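Local coordinates for tailspike protein (Siphovirus 9NA, PDB 3RIQ) that binds the lipopolysaccharide receptor of Salmonella as the phage's tailspike and cleaves it as an endorhamnosidase, at the interface of chains A and B. Residues are numbered along the deposited sequence; one frame, centred on the assembly and turned at random. Chains: chain A/B, Tailspike protein.

Contact 1: the interface of chains A and B. Residues chain A 160, 162, 180, 182-183; chain B 79, 155, 157, 175, 177, 179.
The side-chain oxygen OE2 of A:Glu162 is gripped by two amide N-H donors, one from each chain. B:Asn155 ND2 comes tip to tip, 3.0 Å from A:Glu162 OE2, and meets the syn lone pair of that oxygen. A:Asn183 ND2, from the same chain, meets it from above the carboxylate plane and steadies the acceptor. The carbonyl oxygen OD1 of B:Asn155 takes a bond from A:Arg182 NH1 at 2.8 Å, in the carbonyl plane. The crowded first torsion of A:Arg182 (chi1 56°) and a bend at chi3 bring its guanidinium obliquely across this amide. A:Arg182 NH2 also bonds the backbone carbonyl O of B:His175 at 2.9 Å. B:Ile157 CG1 packs on one guanidinium face and A:Asn183 ND2 lies over the other. A:His160 is held at both ring nitrogens. A:His160 NE2 gives a nearly straight, in-plane bond of 2.8 Å to B:Glu179 OE2 (174° at H), which is met from above the carboxylate plane. A:His160 ND1 is 2.7 Å from the oxygen of water 1, which bridges to B:Lys79 NZ. The carboxylate may favour a charged ring and the nearby lysine oppose it; the charge is not seen. B:Ile157 CD1 lies over one face, toward the rim, 3.6 Å from the A:His160 ring centroid. Loop residues and the start of strand 162-163 of A meet strands 79-81, 156-159 and 176-179 of B and the loop residues just before the last two, between neighbouring right-handed beta-helices of the trimer.

Contact 2: the interface of chains A and B. Residues chain A 441, 457-458, 473; chain B 441, 443, 455, 475-476.
A:Leu457 and B:Leu455 both hold CG anti to the backbone N, which sends their branches out from strands 455-461 of the two chains. Their second torsions differ: A:Leu457 has chi2 69°, B:Leu455 157°. The two side chains cross obliquely. The methyl CD1 of B:Leu455 does most of the touching. B:Leu455 CD1 lies 3.8 Å from A:Leu457 CG, at the fork of that side chain. B:Leu455 CD1 is also 3.7 Å from A:Val473 CG1, so it sits between the two side chains of A. The approach of B:Leu455 CD1 to the backbone carbonyl O of A:Thr458, at 3.6 Å, is a packing contact only.

A:Val473 meets B:Leu455 at about a right angle, and its two branches reach different neighbours. A:Val473 CG1, anti to the backbone N, also faces B:Leu475, tip to tip, with B:Leu475 CD2 at 3.8 Å. A:Val473 CG2 points beside the backbone N and lies 3.7 Å from the carbonyl O of B:Ser476. It also packs against CB and CG of B:Leu455.

Toward the other end of the patch, A:Leu457 CD2 and B:Leu441 CD2 meet tip to tip at 4.0 Å. B:Met443 is bent at its last torsion. This turns its methyl CE toward the carbonyl O of A:Leu457 and the backbone N of A:Leu441, both at the limit of contact.

No polar atoms pair across the patch. It is held by packing of leucine, valine and methionine side chains, with no hydrogen bond or salt bridge to set its register. Leu441 occurs on both sides; otherwise the two chains contribute different residues. The site lies among strands 438-444, 455-461 and 470-479 of each chain, in the C-terminal part beyond the long beta-helix, where the chains come together in the trimer.

Contact 1: the interface of chains A and B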
# COMPACT_ATOMS: atom_id res chain seq x y z
N HIS A 160 24.66 4.17 -7.94
CA HIS A 160 25.24 3.32 -6.90
C HIS A 160 26.38 3.95 -6.12
O HIS A 160 27.43 3.34 -5.91
CB HIS A 160 25.67 1.97 -7.49
CG HIS A 160 24.62 1.30 -8.33
ND1 HIS A 160 24.72 1.19 -9.71
CD2 HIS A 160 23.46 0.70 -7.98
CE1 HIS A 160 23.66 0.54 -10.17
NE2 HIS A 160 22.88 0.25 -9.14
N GLU A 162 28.68 5.08 -3.05
CA GLU A 162 29.05 4.45 -1.77
C GLU A 162 29.76 5.44 -0.86
O GLU A 162 30.16 6.54 -1.30
CB GLU A 162 30.03 3.28 -2.04
CG GLU A 162 29.54 2.29 -3.08
CD GLU A 162 30.38 1.03 -3.18
OE1 GLU A 162 31.50 0.95 -2.60
OE2 GLU A 162 29.93 0.07 -3.83
N SER A 180 20.13 4.44 -6.03
CA SER A 180 20.61 3.30 -5.26
C SER A 180 21.94 3.50 -4.51
O SER A 180 22.89 2.72 -4.69
CB SER A 180 20.70 2.06 -6.16
OG SER A 180 21.12 0.96 -5.39
N ARG A 182 24.49 2.68 -1.81
CA ARG A 182 24.68 1.35 -1.23
C ARG A 182 26.10 1.22 -0.71
O ARG A 182 26.94 2.04 -1.10
CB ARG A 182 24.41 0.28 -2.29
CG ARG A 182 25.25 0.40 -3.58
CD ARG A 182 24.73 -0.59 -4.66
NE ARG A 182 24.96 -1.98 -4.29
CZ ARG A 182 26.09 -2.64 -4.53
NH1 ARG A 182 27.14 -2.02 -5.10
NH2 ARG A 182 26.22 -3.92 -4.14
N ASN A 183 26.36 0.25 0.17
CA ASN A 183 27.63 0.26 0.90
C ASN A 183 27.95 1.67 1.41
O ASN A 183 29.05 2.21 1.17
CB ASN A 183 28.76 -0.26 0.01
CG ASN A 183 28.46 -1.62 -0.57
OD1 ASN A 183 28.12 -2.54 0.16
ND2 ASN A 183 28.61 -1.76 -1.90
N LYS B 79 31.04 -5.01 -12.58
CA LYS B 79 29.67 -4.99 -13.05
C LYS B 79 29.51 -5.93 -14.23
O LYS B 79 30.40 -5.96 -15.09
CB LYS B 79 29.23 -3.56 -13.45
CG LYS B 79 27.74 -3.42 -13.77
CD LYS B 79 27.41 -1.97 -14.13
CE LYS B 79 27.38 -1.07 -12.87
NZ LYS B 79 27.25 0.41 -13.20
N ASN B 155 30.47 -7.42 -3.65
CA ASN B 155 30.16 -6.10 -4.24
C ASN B 155 30.18 -6.11 -5.77
O ASN B 155 30.95 -5.38 -6.41
CB ASN B 155 31.07 -4.98 -3.72
CG ASN B 155 30.50 -3.63 -4.00
OD1 ASN B 155 29.27 -3.50 -4.17
ND2 ASN B 155 31.35 -2.61 -4.10
N ILE B 157 27.64 -5.90 -9.25
CA ILE B 157 26.30 -5.56 -9.73
C ILE B 157 26.03 -6.28 -11.04
O ILE B 157 26.86 -6.19 -11.95
CB ILE B 157 26.13 -3.99 -9.89
CG1 ILE B 157 26.42 -3.26 -8.56
CG2 ILE B 157 24.71 -3.66 -10.44
CD1 ILE B 157 26.40 -1.75 -8.68
N HIS B 175 27.00 -8.56 -0.80
CA HIS B 175 26.70 -7.31 -1.51
C HIS B 175 26.61 -7.52 -3.01
O HIS B 175 27.11 -6.70 -3.81
CB HIS B 175 27.67 -6.20 -1.09
CG HIS B 175 27.53 -5.84 0.36
ND1 HIS B 175 26.49 -5.06 0.84
CD2 HIS B 175 28.23 -6.23 1.45
CE1 HIS B 175 26.59 -4.96 2.15
NE2 HIS B 175 27.63 -5.67 2.55
N LEU B 177 24.21 -7.18 -5.99
CA LEU B 177 22.94 -6.55 -6.39
C LEU B 177 22.57 -7.00 -7.77
O LEU B 177 23.36 -6.80 -8.70
CB LEU B 177 23.10 -5.01 -6.38
CG LEU B 177 21.93 -4.22 -6.99
CD1 LEU B 177 20.60 -4.44 -6.19
CD2 LEU B 177 22.30 -2.73 -7.00
N GLU B 179 19.87 -6.33 -10.59
CA GLU B 179 18.80 -5.41 -10.99
C GLU B 179 18.05 -5.95 -12.19
O GLU B 179 18.65 -6.32 -13.21
CB GLU B 179 19.35 -4.04 -11.36
CG GLU B 179 19.87 -3.28 -10.12
CD GLU B 179 20.40 -1.88 -10.41
OE1 GLU B 179 20.89 -1.63 -11.55
OE2 GLU B 179 20.39 -1.04 -9.48
O HOH W 1 26.92 2.11 -11.02

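Contact 2: the interface of chains A and B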
# COMPACT_ATOMS: atom_id res chain seq x y z
N LEU A 441 -22.82 -2.75 23.77
CA LEU A 441 -22.88 -1.60 22.87
C LEU A 441 -23.08 -0.36 23.73
O LEU A 441 -24.08 -0.28 24.48
CB LEU A 441 -24.09 -1.70 21.91
CG LEU A 441 -24.54 -0.35 21.26
CD1 LEU A 441 -23.52 0.15 20.27
CD2 LEU A 441 -25.88 -0.50 20.58
N LEU A 457 -26.25 -1.10 26.13
CA LEU A 457 -26.97 -2.34 25.88
C LEU A 457 -26.01 -3.51 26.17
O LEU A 457 -24.94 -3.58 25.58
CB LEU A 457 -27.40 -2.39 24.40
CG LEU A 457 -28.12 -3.65 23.87
CD1 LEU A 457 -29.54 -3.78 24.48
CD2 LEU A 457 -28.17 -3.66 22.34
N THR A 458 -26.40 -4.42 27.06
CA THR A 458 -25.49 -5.47 27.54
C THR A 458 -26.04 -6.85 27.21
O THR A 458 -27.24 -7.12 27.41
CB THR A 458 -25.32 -5.38 29.08
OG1 THR A 458 -24.90 -4.05 29.44
CG2 THR A 458 -24.31 -6.41 29.59
N VAL A 473 -30.30 -9.97 29.05
CA VAL A 473 -30.14 -8.77 28.20
C VAL A 473 -30.51 -7.54 29.05
O VAL A 473 -31.49 -7.59 29.81
CB VAL A 473 -31.03 -8.92 26.97
CG1 VAL A 473 -31.22 -7.58 26.18
CG2 VAL A 473 -30.46 -10.03 26.06
N LEU B 441 -28.64 -7.20 14.89
CA LEU B 441 -27.43 -7.06 15.71
C LEU B 441 -27.39 -8.25 16.66
O LEU B 441 -28.34 -8.44 17.45
CB LEU B 441 -27.49 -5.77 16.57
CG LEU B 441 -26.53 -5.76 17.80
CD1 LEU B 441 -25.09 -5.69 17.39
CD2 LEU B 441 -26.87 -4.61 18.73
N MET B 443 -24.93 -10.40 19.56
CA MET B 443 -23.75 -10.30 20.44
C MET B 443 -23.50 -11.65 21.07
O MET B 443 -24.41 -12.25 21.65
CB MET B 443 -23.92 -9.21 21.51
CG MET B 443 -24.32 -7.87 20.89
SD MET B 443 -24.91 -6.54 21.98
CE MET B 443 -23.86 -6.75 23.30
N LEU B 455 -27.53 -12.16 22.82
CA LEU B 455 -28.48 -11.07 22.54
C LEU B 455 -28.71 -11.00 21.05
O LEU B 455 -27.74 -11.03 20.29
CB LEU B 455 -27.91 -9.74 23.06
CG LEU B 455 -28.72 -8.44 22.90
CD1 LEU B 455 -28.26 -7.42 23.95
CD2 LEU B 455 -28.63 -7.84 21.48
N LEU B 475 -36.28 -7.96 20.48
CA LEU B 475 -35.05 -8.09 21.27
C LEU B 475 -35.20 -9.29 22.19
O LEU B 475 -36.23 -9.41 22.88
CB LEU B 475 -34.80 -6.82 22.10
CG LEU B 475 -33.59 -6.81 23.06
CD1 LEU B 475 -32.26 -7.02 22.30
CD2 LEU B 475 -33.54 -5.50 23.92
N SER B 476 -34.23 -10.21 22.19
CA SER B 476 -34.38 -11.45 22.97
C SER B 476 -33.07 -11.92 23.59
O SER B 476 -31.97 -11.65 23.06
CB SER B 476 -34.97 -12.59 22.10
OG SER B 476 -34.03 -12.95 21.07

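The centres of the C-alpha atoms of contact 1 and contact 2 are about 61 Å apart, and the two share no residue or strand. Both join chains A and B of the same trimer. Contact 1 lies toward the N-terminal end of the beta-helical body and is mainly polar. Contact 2 lies in the C-terminal region, makes no polar bond across and is mainly aliphatic. The pair is thus tied at two distant levels along the spike, by bonds that depend on direction at one and by packing at the other. Both sites recur in each copy, which would help hold the elongated trimer together along its length.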